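Local structure of VipE (Legionella pneumophila subsp. pneumophila str. Philadelphia 1, 4QN8) at residues I31-N36 with S101-A106; H79-R84 with K105-F110; F110-Y115 with E121-T126. The protein is an effector of undetermined biochemical activity, probably delivered by the bacterium into host cells, of which this chain is the N-terminal part. All coordinates share one frame; numbering follows the deposited sequence.

Contact 1. Residues I31-N36 with S101-A106; sequences ILLDPN and SSLEKA. With BME (beta-mercaptoethanol), chain D.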
loop_
_atom_site.group_PDB
_atom_site.type_symbol
_atom_site.label_atom_id
_atom_site.label_comp_id
_atom_site.label_asym_id
_atom_site.label_seq_id
_atom_site.Cartn_x
_atom_site.Cartn_y
_atom_site.Cartn_z
ATOM N N ILE A 31 -10.095 -3.241 9.009
ATOM C CA ILE A 31 -11.082 -3.517 7.963
ATOM C C ILE A 31 -10.595 -2.997 6.601
ATOM O O ILE A 31 -10.736 -3.665 5.573
ATOM C CB ILE A 31 -12.477 -2.947 8.335
ATOM C CG1 ILE A 31 -13.066 -3.743 9.508
ATOM C CG2 ILE A 31 -13.420 -3.002 7.151
ATOM C CD1 ILE A 31 -14.335 -3.144 10.109
ATOM N N LEU A 32 -10.012 -1.805 6.597
ATOM C CA LEU A 32 -9.453 -1.236 5.380
ATOM C C LEU A 32 -8.359 -2.146 4.810
ATOM O O LEU A 32 -8.222 -2.282 3.591
ATOM C CB LEU A 32 -8.890 0.161 5.674
ATOM C CG LEU A 32 -8.270 0.917 4.500
ATOM C CD1 LEU A 32 -9.328 1.162 3.407
ATOM C CD2 LEU A 32 -7.657 2.255 4.966
ATOM N N LEU A 33 -7.615 -2.794 5.702
ATOM C CA LEU A 33 -6.514 -3.671 5.313
ATOM C C LEU A 33 -6.968 -5.088 4.907
ATOM O O LEU A 33 -6.143 -5.923 4.560
ATOM C CB LEU A 33 -5.491 -3.731 6.457
ATOM C CG LEU A 33 -4.719 -2.432 6.686
ATOM C CD1 LEU A 33 -4.024 -2.396 8.065
ATOM C CD2 LEU A 33 -3.708 -2.213 5.572
ATOM N N ASP A 34 -8.274 -5.365 4.966
ATOM C CA ASP A 34 -8.807 -6.642 4.493
ATOM C C ASP A 34 -8.328 -6.858 3.055
ATOM O O ASP A 34 -8.438 -5.966 2.217
ATOM C CB ASP A 34 -10.351 -6.656 4.574
ATOM C CG ASP A 34 -10.971 -7.993 4.136
ATOM O OD1 ASP A 34 -10.644 -8.502 3.044
ATOM O OD2 ASP A 34 -11.829 -8.525 4.875
ATOM N N PRO A 35 -7.750 -8.032 2.780
ATOM C CA PRO A 35 -7.170 -8.284 1.455
ATOM C C PRO A 35 -8.160 -8.079 0.298
ATOM O O PRO A 35 -7.739 -7.837 -0.826
ATOM C CB PRO A 35 -6.749 -9.753 1.536
ATOM C CG PRO A 35 -6.475 -9.984 2.989
ATOM C CD PRO A 35 -7.446 -9.107 3.742
ATOM N N ASN A 36 -9.457 -8.152 0.582
ATOM C CA ASN A 36 -10.461 -8.019 -0.470
ATOM C C ASN A 36 -11.054 -6.630 -0.636
ATOM O O ASN A 36 -11.971 -6.439 -1.430
ATOM C CB ASN A 36 -11.587 -9.018 -0.259
ATOM C CG ASN A 36 -11.131 -10.430 -0.459
ATOM O OD1 ASN A 36 -10.807 -11.130 0.498
ATOM N ND2 ASN A 36 -11.077 -10.856 -1.715
ATOM N N SER A 101 -0.572 -8.226 -3.426
ATOM C CA SER A 101 -0.871 -6.818 -3.670
ATOM C C SER A 101 -1.658 -6.321 -2.482
ATOM O O SER A 101 -2.753 -6.817 -2.216
ATOM C CB SER A 101 -1.699 -6.645 -4.947
ATOM O OG SER A 101 -1.058 -7.256 -6.062
ATOM N N SER A 102 -1.115 -5.347 -1.761
ATOM C CA SER A 102 -1.717 -4.912 -0.509
ATOM C C SER A 102 -1.559 -3.426 -0.255
ATOM O O SER A 102 -0.635 -2.788 -0.764
ATOM C CB SER A 102 -1.092 -5.658 0.662
ATOM O OG SER A 102 0.219 -5.179 0.879
ATOM N N LEU A 103 -2.448 -2.887 0.574
ATOM C CA LEU A 103 -2.406 -1.460 0.884
ATOM C C LEU A 103 -1.155 -1.090 1.672
ATOM O O LEU A 103 -0.575 -0.010 1.470
ATOM C CB LEU A 103 -3.656 -1.051 1.662
ATOM C CG LEU A 103 -3.798 0.452 1.897
ATOM C CD1 LEU A 103 -3.932 1.245 0.566
ATOM C CD2 LEU A 103 -5.009 0.723 2.778
ATOM N N GLU A 104 -0.739 -1.977 2.572
ATOM C CA GLU A 104 0.455 -1.712 3.363
ATOM C C GLU A 104 1.704 -1.667 2.485
ATOM O O GLU A 104 2.582 -0.842 2.721
ATOM C CB GLU A 104 0.605 -2.686 4.538
ATOM C CG GLU A 104 0.890 -4.140 4.153
ATOM C CD GLU A 104 -0.375 -4.987 4.050
ATOM O OE1 GLU A 104 -1.481 -4.413 3.848
ATOM O OE2 GLU A 104 -0.260 -6.227 4.165
ATOM N N LYS A 105 1.778 -2.533 1.473
ATOM C CA LYS A 105 2.898 -2.489 0.532
ATOM C C LYS A 105 2.880 -1.178 -0.260
ATOM O O LYS A 105 3.925 -0.535 -0.464
ATOM C CB LYS A 105 2.896 -3.689 -0.428
ATOM C CG LYS A 105 3.942 -3.537 -1.535
ATOM C CD LYS A 105 4.383 -4.871 -2.121
ATOM C CE LYS A 105 3.311 -5.474 -3.009
ATOM N NZ LYS A 105 3.752 -6.831 -3.503
ATOM N N ALA A 106 1.697 -0.756 -0.684
ATOM C CA ALA A 106 1.617 0.472 -1.471
ATOM C C ALA A 106 1.928 1.733 -0.668
ATOM O O ALA A 106 2.592 2.638 -1.170
ATOM C CB ALA A 106 0.280 0.601 -2.167
HETATM C C1 BME D . -1.948 -10.300 -5.459
HETATM C C2 BME D . -3.170 -10.145 -4.571
HETATM O O1 BME D . -2.110 -9.531 -6.629
HETATM S S2 BME D . -3.056 -11.150 -3.081
HETATM O O HOH W 1 -3.633 -6.129 3.561
#
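One ordered water is gripped from both segments: it donates to Leu33 O at 2.7 Å and to Glu104 OE1 at 2.8 Å. No direct hydrogen bond joins the segments, so this water carries the polar part of the contact. Glu104 reaches it by folding back. Its CG stands between the backbone N and the carbonyl carbon (chi1 67°), and a bend at chi2 swings the carboxylate toward Leu33. The same oxygen, OE1, also lies 3.6 Å from Leu33 CD2, so a methyl group and the water share one side-chain end. In this all-helical fold the contact sets the C-terminal end of helix 26-32 and the residues just after it against the first turn of helix 103-114. Apart from the water and the Glu104 carboxylate the contact is apolar. Leu33 crosses Leu103 at about a right angle, with CD2 4.1 Å from Leu103 CB, while Leu32 passes obliquely over the end of the same leucine, its CG 3.7 Å from Leu103 CD2. Tyr15 and Leu19 of helix 6-20 pack on Leu32, and Val66 of helix 58-69 packs on Leu103. Ser102 is the N-cap of helix 103-114, its OG accepting from Lys105 N at 3.1 Å. Asp34 forms an Asx turn in which OD1 takes the N-H of Asn36 at 2.8 Å on its anti lone pair. At the flank, Ser101 OG hydrogen-bonds O1 of a beta-mercaptoethanol, probably from the crystallisation liquor, at 2.6 Å.

Contact 2. Residues H79-R84 with K105-F110; sequences HQLTSR and KAFLAF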
loop_
_atom_site.group_PDB
_atom_site.type_symbol
_atom_site.label_atom_id
_atom_site.label_comp_id
_atom_site.label_asym_id
_atom_site.label_seq_id
_atom_site.Cartn_x
_atom_site.Cartn_y
_atom_site.Cartn_z
ATOM N N HIS A 79 3.890 8.547 7.723
ATOM C CA HIS A 79 4.802 7.578 8.345
ATOM C C HIS A 79 4.068 6.766 9.407
ATOM O O HIS A 79 4.219 5.548 9.504
ATOM C CB HIS A 79 6.008 8.266 8.967
ATOM C CG HIS A 79 7.013 7.306 9.507
ATOM N ND1 HIS A 79 7.899 6.635 8.691
ATOM C CD2 HIS A 79 7.244 6.865 10.765
ATOM C CE1 HIS A 79 8.652 5.836 9.432
ATOM N NE2 HIS A 79 8.271 5.952 10.691
ATOM N N GLN A 80 3.262 7.466 10.195
ATOM C CA GLN A 80 2.510 6.875 11.304
ATOM C C GLN A 80 1.490 5.885 10.743
ATOM O O GLN A 80 1.361 4.760 11.239
ATOM C CB GLN A 80 1.816 8.018 12.055
ATOM C CG GLN A 80 1.184 7.718 13.391
ATOM C CD GLN A 80 0.623 8.997 14.022
ATOM O OE1 GLN A 80 -0.222 9.673 13.422
ATOM N NE2 GLN A 80 1.110 9.349 15.219
ATOM N N LEU A 81 0.780 6.281 9.690
ATOM C CA LEU A 81 -0.194 5.377 9.074
ATOM C C LEU A 81 0.495 4.122 8.549
ATOM O O LEU A 81 0.033 3.008 8.782
ATOM C CB LEU A 81 -0.966 6.052 7.936
ATOM C CG LEU A 81 -2.079 7.032 8.305
ATOM C CD1 LEU A 81 -2.584 7.730 7.046
ATOM C CD2 LEU A 81 -3.218 6.323 9.022
ATOM N N THR A 82 1.617 4.293 7.866
ATOM C CA THR A 82 2.317 3.135 7.313
ATOM C C THR A 82 2.785 2.174 8.414
ATOM O O THR A 82 2.688 0.941 8.273
ATOM C CB THR A 82 3.500 3.608 6.467
ATOM O OG1 THR A 82 2.990 4.398 5.387
ATOM C CG2 THR A 82 4.282 2.420 5.889
ATOM N N SER A 83 3.270 2.723 9.515
ATOM C CA SER A 83 3.723 1.882 10.624
ATOM C C SER A 83 2.572 1.098 11.242
ATOM O O SER A 83 2.722 -0.088 11.574
ATOM C CB SER A 83 4.392 2.724 11.715
ATOM O OG SER A 83 5.617 3.258 11.255
ATOM N N ARG A 84 1.430 1.759 11.400
ATOM C CA ARG A 84 0.252 1.090 11.922
ATOM C C ARG A 84 -0.198 -0.011 10.986
ATOM O O ARG A 84 -0.567 -1.097 11.430
ATOM C CB ARG A 84 -0.887 2.084 12.133
ATOM C CG ARG A 84 -0.652 3.037 13.260
ATOM C CD ARG A 84 -1.815 3.987 13.348
ATOM N NE ARG A 84 -3.017 3.340 13.881
ATOM C CZ ARG A 84 -4.244 3.826 13.707
ATOM N NH1 ARG A 84 -4.418 4.936 12.997
ATOM N NH2 ARG A 84 -5.295 3.202 14.225
ATOM N N LYS A 105 1.778 -2.533 1.473
ATOM C CA LYS A 105 2.898 -2.489 0.532
ATOM C C LYS A 105 2.880 -1.178 -0.260
ATOM O O LYS A 105 3.925 -0.535 -0.464
ATOM C CB LYS A 105 2.896 -3.689 -0.428
ATOM C CG LYS A 105 3.942 -3.537 -1.535
ATOM C CD LYS A 105 4.383 -4.871 -2.121
ATOM C CE LYS A 105 3.311 -5.474 -3.009
ATOM N NZ LYS A 105 3.752 -6.831 -3.503
ATOM N N ALA A 106 1.697 -0.756 -0.684
ATOM C CA ALA A 106 1.617 0.472 -1.471
ATOM C C ALA A 106 1.928 1.733 -0.668
ATOM O O ALA A 106 2.592 2.638 -1.170
ATOM C CB ALA A 106 0.280 0.601 -2.167
ATOM N N PHE A 107 1.444 1.805 0.568
ATOM C CA PHE A 107 1.757 2.943 1.426
ATOM C C PHE A 107 3.260 3.013 1.695
ATOM O O PHE A 107 3.854 4.102 1.653
ATOM C CB PHE A 107 0.988 2.845 2.743
ATOM C CG PHE A 107 -0.188 3.770 2.823
ATOM C CD1 PHE A 107 -1.300 3.578 2.019
ATOM C CD2 PHE A 107 -0.177 4.830 3.706
ATOM C CE1 PHE A 107 -2.379 4.435 2.087
ATOM C CE2 PHE A 107 -1.259 5.695 3.784
ATOM C CZ PHE A 107 -2.359 5.495 2.961
ATOM N N LEU A 108 3.875 1.868 1.966
ATOM C CA LEU A 108 5.324 1.836 2.202
ATOM C C LEU A 108 6.082 2.302 0.961
ATOM O O LEU A 108 7.018 3.102 1.056
ATOM C CB LEU A 108 5.787 0.429 2.620
ATOM C CG LEU A 108 7.287 0.169 2.827
ATOM C CD1 LEU A 108 7.872 1.100 3.876
ATOM C CD2 LEU A 108 7.494 -1.279 3.273
ATOM N N ALA A 109 5.677 1.799 -0.204
ATOM C CA ALA A 109 6.288 2.206 -1.473
ATOM C C ALA A 109 6.134 3.702 -1.743
ATOM O O ALA A 109 7.032 4.335 -2.295
ATOM C CB ALA A 109 5.711 1.405 -2.627
ATOM N N PHE A 110 4.993 4.262 -1.373
ATOM C CA PHE A 110 4.748 5.676 -1.614
ATOM C C PHE A 110 5.649 6.496 -0.710
ATOM O O PHE A 110 6.232 7.509 -1.126
ATOM C CB PHE A 110 3.284 5.990 -1.335
ATOM C CG PHE A 110 2.901 7.407 -1.618
ATOM C CD1 PHE A 110 2.522 7.792 -2.898
ATOM C CD2 PHE A 110 2.913 8.352 -0.607
ATOM C CE1 PHE A 110 2.152 9.103 -3.161
ATOM C CE2 PHE A 110 2.536 9.669 -0.860
ATOM C CZ PHE A 110 2.157 10.044 -2.142
#
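Helices 79-84 and 105-110 run roughly antiparallel, their axes 9.3 Å apart at closest approach with 146° between their N-to-C directions, and they draw nearest at Thr82 and Phe107, whose CA atoms are 5.9 Å apart. These are segments of helices 75-88 and 103-114, consecutive in the chain and linked by the loop 89-102, so the contact is the interface of an antiparallel helix pair in the interior of this all-helical protein. Thr82 sits in the middle and uses its two branches differently. Its OG1 comes to the edge of the Phe107 ring, in the ring plane and 3.6 Å from CD2. The hydroxyl is not left without a partner there, since it donates back to the carbonyl of Leu78 one turn earlier in its own helix; its proton is thus directed to Leu78 O, while the oxygen faces the C-H edge of the ring. The methyl branch is held with CG2 opposite the backbone N, on the far side of CA-CB (chi1 -62° for OG1), and is thereby aimed at the main chain of the other helix. Leu81 meets the same ring farther out: its CD1 approaches CE2 of Phe107 at 4.1 Å, obliquely. The phenyl group is turned well away from a staggered position, with chi1 at -104°, and it also packs on Leu78 and Met85 of helix 75-88 and on Val66 of helix 58-69. His122 packs on Thr82 and Leu108 along one flank. Against Leu108, the Thr82 CG2 methyl rests 3.9 Å from CA and 4.1 Å from CB.

Contact 3. Residues F110-Y115 with E121-T126; sequences FEMAHY and EHFNST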
loop_
_atom_site.group_PDB
_atom_site.type_symbol
_atom_site.label_atom_id
_atom_site.label_comp_id
_atom_site.label_asym_id
_atom_site.label_seq_id
_atom_site.Cartn_x
_atom_site.Cartn_y
_atom_site.Cartn_z
ATOM N N PHE A 110 4.993 4.262 -1.373
ATOM C CA PHE A 110 4.748 5.676 -1.614
ATOM C C PHE A 110 5.649 6.496 -0.710
ATOM O O PHE A 110 6.232 7.509 -1.126
ATOM C CB PHE A 110 3.284 5.990 -1.335
ATOM C CG PHE A 110 2.901 7.407 -1.618
ATOM C CD1 PHE A 110 2.522 7.792 -2.898
ATOM C CD2 PHE A 110 2.913 8.352 -0.607
ATOM C CE1 PHE A 110 2.152 9.103 -3.161
ATOM C CE2 PHE A 110 2.536 9.669 -0.860
ATOM C CZ PHE A 110 2.157 10.044 -2.142
ATOM N N GLU A 111 5.765 6.065 0.540
ATOM C CA GLU A 111 6.657 6.757 1.453
ATOM C C GLU A 111 8.101 6.620 0.994
ATOM O O GLU A 111 8.884 7.570 1.130
ATOM C CB GLU A 111 6.494 6.295 2.912
ATOM C CG GLU A 111 7.144 7.289 3.891
ATOM C CD GLU A 111 7.133 6.809 5.331
ATOM O OE1 GLU A 111 6.399 5.840 5.636
ATOM O OE2 GLU A 111 7.842 7.421 6.171
HETATM N N MSE A 112 8.482 5.464 0.450
HETATM C CA MSE A 112 9.854 5.323 -0.024
HETATM C C MSE A 112 10.108 6.153 -1.274
HETATM O O MSE A 112 11.247 6.588 -1.525
HETATM C CB MSE A 112 10.197 3.858 -0.274
HETATM C CG MSE A 112 10.157 3.038 0.995
HETATM SE SE MSE A 112 10.328 1.159 0.606
HETATM C CE MSE A 112 12.232 1.094 0.221
ATOM N N ALA A 113 9.058 6.397 -2.046
ATOM C CA ALA A 113 9.221 7.156 -3.282
ATOM C C ALA A 113 9.509 8.616 -2.987
ATOM O O ALA A 113 10.272 9.274 -3.704
ATOM C CB ALA A 113 7.984 7.033 -4.141
ATOM N N HIS A 114 8.902 9.129 -1.926
ATOM C CA HIS A 114 8.917 10.575 -1.713
ATOM C C HIS A 114 9.683 10.975 -0.473
ATOM O O HIS A 114 10.250 12.062 -0.412
ATOM C CB HIS A 114 7.481 11.115 -1.672
ATOM C CG HIS A 114 6.728 10.880 -2.943
ATOM N ND1 HIS A 114 7.100 11.446 -4.137
ATOM C CD2 HIS A 114 5.641 10.112 -3.216
ATOM C CE1 HIS A 114 6.278 11.044 -5.096
ATOM N NE2 HIS A 114 5.384 10.235 -4.555
ATOM N N TYR A 115 9.702 10.091 0.520
ATOM C CA TYR A 115 10.411 10.379 1.758
ATOM C C TYR A 115 11.279 9.188 2.153
ATOM O O TYR A 115 11.065 8.592 3.204
ATOM C CB TYR A 115 9.413 10.687 2.871
ATOM C CG TYR A 115 8.407 11.756 2.511
ATOM C CD1 TYR A 115 8.767 13.099 2.497
ATOM C CD2 TYR A 115 7.110 11.420 2.159
ATOM C CE1 TYR A 115 7.862 14.065 2.153
ATOM C CE2 TYR A 115 6.181 12.401 1.825
ATOM C CZ TYR A 115 6.567 13.709 1.820
ATOM O OH TYR A 115 5.666 14.704 1.482
ATOM N N GLU A 121 13.063 3.573 8.260
ATOM C CA GLU A 121 12.850 3.101 9.626
ATOM C C GLU A 121 11.874 1.914 9.721
ATOM O O GLU A 121 11.883 1.175 10.707
ATOM C CB GLU A 121 12.381 4.254 10.518
ATOM C CG GLU A 121 13.344 5.443 10.560
ATOM C CD GLU A 121 12.795 6.614 11.363
ATOM O OE1 GLU A 121 11.754 6.438 12.040
ATOM O OE2 GLU A 121 13.404 7.710 11.317
ATOM N N HIS A 122 11.043 1.734 8.704
ATOM C CA HIS A 122 10.043 0.659 8.721
ATOM C C HIS A 122 10.694 -0.716 8.648
ATOM O O HIS A 122 10.105 -1.714 9.083
ATOM C CB HIS A 122 9.052 0.791 7.569
ATOM C CG HIS A 122 8.149 1.976 7.670
ATOM N ND1 HIS A 122 7.369 2.225 8.779
ATOM C CD2 HIS A 122 7.883 2.968 6.787
ATOM C CE1 HIS A 122 6.668 3.333 8.574
ATOM N NE2 HIS A 122 6.957 3.790 7.374
ATOM N N PHE A 123 11.907 -0.776 8.101
ATOM C CA PHE A 123 12.604 -2.057 7.961
ATOM C C PHE A 123 13.194 -2.537 9.270
ATOM O O PHE A 123 13.685 -3.659 9.353
ATOM C CB PHE A 123 13.668 -1.975 6.864
ATOM C CG PHE A 123 13.087 -1.661 5.516
ATOM C CD1 PHE A 123 12.574 -2.669 4.715
ATOM C CD2 PHE A 123 12.993 -0.355 5.076
ATOM C CE1 PHE A 123 12.012 -2.379 3.481
ATOM C CE2 PHE A 123 12.431 -0.059 3.842
ATOM C CZ PHE A 123 11.937 -1.068 3.048
ATOM N N ASN A 124 13.137 -1.680 10.285
ATOM C CA ASN A 124 13.540 -2.029 11.643
ATOM C C ASN A 124 12.385 -2.524 12.514
ATOM O O ASN A 124 12.595 -2.946 13.656
ATOM C CB ASN A 124 14.202 -0.825 12.321
ATOM C CG ASN A 124 15.557 -0.505 11.740
ATOM O OD1 ASN A 124 16.261 -1.393 11.251
ATOM N ND2 ASN A 124 15.939 0.770 11.791
ATOM N N SER A 125 11.173 -2.472 11.974
ATOM C CA SER A 125 9.971 -2.758 12.746
ATOM C C SER A 125 9.908 -4.248 13.077
ATOM O O SER A 125 10.469 -5.076 12.342
ATOM C CB SER A 125 8.727 -2.342 11.955
ATOM O OG SER A 125 8.610 -3.136 10.779
ATOM N N THR A 126 9.231 -4.585 14.174
ATOM C CA THR A 126 9.119 -5.979 14.608
ATOM C C THR A 126 8.545 -6.856 13.496
ATOM O O THR A 126 9.030 -7.960 13.249
ATOM C CB THR A 126 8.237 -6.106 15.870
ATOM O OG1 THR A 126 8.823 -5.351 16.946
ATOM C CG2 THR A 126 8.112 -7.564 16.302
#
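Glu111 brings its carboxylate to the edge of the His122 imidazole, where NE2 donates to OE1 at 2.7 Å, with an N-H...O angle of 153°. OE1 lies in the imidazole plane, though the bond is somewhat bent. The carboxylate, by contrast, is met on the syn side from a direction tilted out of its own plane, and the two flat groups are turned 82° from each other. Glu111 gets there with an extended chain, CG lying opposite the backbone N (chi1 -164°). Its other oxygen, OE2, is hydrogen-bonded to ND1 of His79, whose ring stacks on that of His122. One carboxylate therefore serves a pair of stacked histidines, which fixes its rotation. This His-carboxylate bond joins residues eleven positions apart and ties the C-terminal part of helix 103-114 to the 3-10 segment 121-124, which follows the short helix 116-119 and lies beside helix 75-88. Next to it is a second, apolar pairing. In one of two modelled conformers, so less surely, selenomethionine Met112 comes to the edge of the Phe123 ring: CE is 3.6 Å from Phe123 CZ, and SE, near the ring plane, is 5.0 Å from the ring centroid, a Met-aromatic contact. Phe123 also has a cation-pi partner in Lys142 and, like Met112, packs on Leu146 of helix 135-154. On the backbone of the 3-10 segment, His122 O accepts twice from Ser125, from OG at 2.7 Å and from N at 3.2 Å, and Ser125 is also the N-cap of the helix that starts at Thr126.

How the contacts relate
All three contacts use helix 103-114, from its first turn (contact 1) through its middle (contact 2) to its C-terminal end (contact 3). The first two lie about 6 Å from the centre of the chain and are chiefly van der Waals packing of leucine, threonine and phenylalanine side chains; contact 1 has a bridging water, whereas contact 2 has no hydrogen bond between its segments. Contact 3, about 12 Å from that centre, is mostly buried too but alone has a direct hydrogen bond across it. Contacts 2 and 3, about 7 Å between centres, touch through His79 and Glu111; contact 1 overlaps contact 2 in sequence at Lys105 and Ala106 but does not otherwise touch it.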